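Local coordinates for protein AP endonuclease, family 2 (Brucella melitensis biovar Abortus, PDB 3NGF) that binds manganese in a TIM barrel and probably interconverts hydroxypyruvate and tartronate semialdehyde, at residues E126-F129 / I130-R134. Numbering follows the deposited sequence.
Sequences EETF and IENFR
Phe129 and Phe133, one turn apart on helix 122-140 of a TIM barrel, form an offset stack that illustrates how an i, i+4 aromatic pair can build the inner side of a barrel helix. Their centroids lie 4.1 Å apart and the planes are inclined by 18°, with CZ of Phe129 over the centre of the Phe133 ring and CD1 of Phe133 above the Phe129 ring, displaced toward its rim. The two CE1 atoms, of Phe129 and Phe133, approach tightly at 3.3 Å. Phe129 reaches this place because its CG stands anti to the backbone N (chi1 175°), whereas chi1 of Phe133, -94°, departs from a staggered value, probably to lay its ring against that of Phe129. In the backbone, Phe133 N donates to Phe129 O over 2.9 Å, one of a run of helical bonds from N of residue i+4 to O of residue i that set the spacing of the pair. Val149 of strand 146-149 and Val175 of helix 165-175 touch both rings, which thus fill the layer between barrel wall and helix. The side chain of Phe133 lies about 14 Å from the bound manganese. On another side, CG2 of Thr128 lies 3.4 Å from ND2 of Asn132, an amide nitrogen bonded to Ala82 O. At the exposed surface, a water donates both to Glu131 OE2, at 2.7 Å, and to Glu127 O, at 2.9 Å.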
ATOM      1  N   GLU A 126     -19.232  -7.840   1.300  1.00 16.64           N
ATOM      2  CA  GLU A 126     -19.241  -6.404   1.555  1.00 16.60           C
ATOM      3  C   GLU A 126     -19.624  -6.105   2.996  1.00 16.55           C
ATOM      4  O   GLU A 126     -19.047  -5.225   3.601  1.00 14.46           O
ATOM      5  CB  GLU A 126     -20.173  -5.679   0.598  1.00 18.54           C
ATOM      6  CG  GLU A 126     -19.706  -5.734  -0.847  1.00 18.30           C
ATOM      7  CD  GLU A 126     -20.608  -4.996  -1.815  1.00 22.31           C
ATOM      8  OE1 GLU A 126     -21.627  -4.394  -1.367  1.00 23.43           O
ATOM      9  OE2 GLU A 126     -20.314  -5.028  -3.046  1.00 23.35           O
ATOM     10  N   GLU A 127     -20.593  -6.847   3.528  1.00 17.85           N
ATOM     11  CA  GLU A 127     -20.989  -6.711   4.926  1.00 18.89           C
ATOM     12  C   GLU A 127     -19.841  -7.037   5.877  1.00 16.98           C
ATOM     13  O   GLU A 127     -19.625  -6.325   6.860  1.00 16.87           O
ATOM     14  CB  GLU A 127     -22.220  -7.579   5.240  1.00 21.04           C
ATOM     15  CG  GLU A 127     -23.495  -6.895   4.811  1.00 26.69           C
ATOM     16  CD  GLU A 127     -24.738  -7.725   4.988  1.00 32.39           C
ATOM     17  OE1 GLU A 127     -24.651  -8.907   5.410  1.00 35.05           O
ATOM     18  OE2 GLU A 127     -25.819  -7.174   4.684  1.00 36.99           O
ATOM     19  N   THR A 128     -19.098  -8.090   5.560  1.00 16.15           N
ATOM     20  CA  THR A 128     -17.981  -8.532   6.405  1.00 15.09           C
ATOM     21  C   THR A 128     -16.828  -7.532   6.318  1.00 13.78           C
ATOM     22  O   THR A 128     -16.202  -7.203   7.336  1.00 12.11           O
ATOM     23  CB  THR A 128     -17.551  -9.961   6.026  1.00 15.81           C
ATOM     24  OG1 THR A 128     -18.609 -10.884   6.371  1.00 17.99           O
ATOM     25  CG2 THR A 128     -16.244 -10.331   6.725  1.00 13.27           C
ATOM     26  N   PHE A 129     -16.579  -7.030   5.110  1.00 13.01           N
ATOM     27  CA  PHE A 129     -15.609  -5.942   4.894  1.00 12.65           C
ATOM     28  C   PHE A 129     -15.895  -4.755   5.810  1.00 12.51           C
ATOM     29  O   PHE A 129     -14.995  -4.267   6.496  1.00 11.51           O
ATOM     30  CB  PHE A 129     -15.628  -5.500   3.420  1.00 13.08           C
ATOM     31  CG  PHE A 129     -14.739  -4.306   3.114  1.00 13.02           C
ATOM     32  CD1 PHE A 129     -13.464  -4.488   2.611  1.00 10.48           C
ATOM     33  CD2 PHE A 129     -15.190  -3.011   3.278  1.00 12.28           C
ATOM     34  CE1 PHE A 129     -12.653  -3.410   2.300  1.00  9.16           C
ATOM     35  CE2 PHE A 129     -14.347  -1.922   2.959  1.00 13.41           C
ATOM     36  CZ  PHE A 129     -13.088  -2.145   2.484  1.00 11.98           C
ATOM     37  N   ILE A 130     -17.152  -4.309   5.837  1.00 13.09           N
ATOM     38  CA  ILE A 130     -17.561  -3.149   6.647  1.00 13.05           C
ATOM     39  C   ILE A 130     -17.317  -3.419   8.135  1.00 12.38           C
ATOM     40  O   ILE A 130     -16.730  -2.598   8.853  1.00 11.05           O
ATOM     41  CB  ILE A 130     -19.047  -2.756   6.347  1.00 13.74           C
ATOM     42  CG1 ILE A 130     -19.144  -2.173   4.934  1.00 14.31           C
ATOM     43  CG2 ILE A 130     -19.577  -1.755   7.369  1.00 14.08           C
ATOM     44  CD1 ILE A 130     -20.516  -2.079   4.366  1.00 15.38           C
ATOM     45  N   GLU A 131     -17.728  -4.596   8.608  1.00 12.95           N
ATOM     46  CA  GLU A 131     -17.537  -4.909  10.006  1.00 13.16           C
ATOM     47  C   GLU A 131     -16.071  -4.931  10.364  1.00 12.07           C
ATOM     48  O   GLU A 131     -15.691  -4.418  11.430  1.00 12.76           O
ATOM     49  CB  GLU A 131     -18.139  -6.258  10.381  1.00 14.51           C
ATOM     50  CG  GLU A 131     -19.664  -6.290  10.299  1.00 16.36           C
ATOM     51  CD  GLU A 131     -20.396  -5.160  11.028  1.00 22.13           C
ATOM     52  OE1 GLU A 131     -19.923  -4.619  12.055  1.00 22.60           O
ATOM     53  OE2 GLU A 131     -21.518  -4.825  10.566  1.00 28.53           O
ATOM     54  N   ASN A 132     -15.260  -5.554   9.509  1.00 11.37           N
ATOM     55  CA  ASN A 132     -13.829  -5.708   9.799  1.00 11.45           C
ATOM     56  C   ASN A 132     -13.060  -4.380   9.765  1.00 10.24           C
ATOM     57  O   ASN A 132     -12.204  -4.084  10.634  1.00 10.29           O
ATOM     58  CB  ASN A 132     -13.181  -6.758   8.872  1.00 11.74           C
ATOM     59  CG  ASN A 132     -13.445  -8.201   9.340  1.00 11.70           C
ATOM     60  OD1 ASN A 132     -13.576  -8.477  10.554  1.00 13.01           O
ATOM     61  ND2 ASN A 132     -13.513  -9.131   8.382  1.00 12.29           N
ATOM     62  N   PHE A 133     -13.376  -3.573   8.762  1.00 11.22           N
ATOM     63  CA  PHE A 133     -12.787  -2.234   8.624  1.00 10.41           C
ATOM     64  C   PHE A 133     -13.229  -1.328   9.757  1.00 10.93           C
ATOM     65  O   PHE A 133     -12.441  -0.553  10.262  1.00 10.46           O
ATOM     66  CB  PHE A 133     -13.076  -1.640   7.228  1.00 10.54           C
ATOM     67  CG  PHE A 133     -11.951  -1.898   6.242  1.00 11.34           C
ATOM     68  CD1 PHE A 133     -11.670  -3.181   5.774  1.00 10.41           C
ATOM     69  CD2 PHE A 133     -11.129  -0.869   5.853  1.00 11.32           C
ATOM     70  CE1 PHE A 133     -10.600  -3.420   4.918  1.00 10.79           C
ATOM     71  CE2 PHE A 133     -10.081  -1.087   4.993  1.00 11.42           C
ATOM     72  CZ  PHE A 133      -9.799  -2.361   4.529  1.00  9.52           C
ATOM     73  N   ARG A 134     -14.483  -1.418  10.188  1.00 10.82           N
ATOM     74  CA  ARG A 134     -14.895  -0.639  11.364  1.00 12.10           C
ATOM     75  C   ARG A 134     -14.130  -1.036  12.625  1.00 11.42           C
ATOM     76  O   ARG A 134     -13.713  -0.146  13.407  1.00 12.52           O
ATOM     77  CB  ARG A 134     -16.392  -0.769  11.617  1.00 12.89           C
ATOM     78  CG  ARG A 134     -17.230   0.029  10.670  1.00 13.96           C
ATOM     79  CD  ARG A 134     -18.725  -0.195  10.891  1.00 16.12           C
ATOM     80  NE  ARG A 134     -19.504   0.596   9.939  1.00 16.43           N
ATOM     81  CZ  ARG A 134     -20.813   0.476   9.734  1.00 19.57           C
ATOM     82  NH1 ARG A 134     -21.540  -0.437  10.397  1.00 20.00           N
ATOM     83  NH2 ARG A 134     -21.403   1.253   8.845  1.00 19.38           N
TER
HETATM   84  O   HOH W   1     -21.811  -4.800   7.924  1.00 22.71           O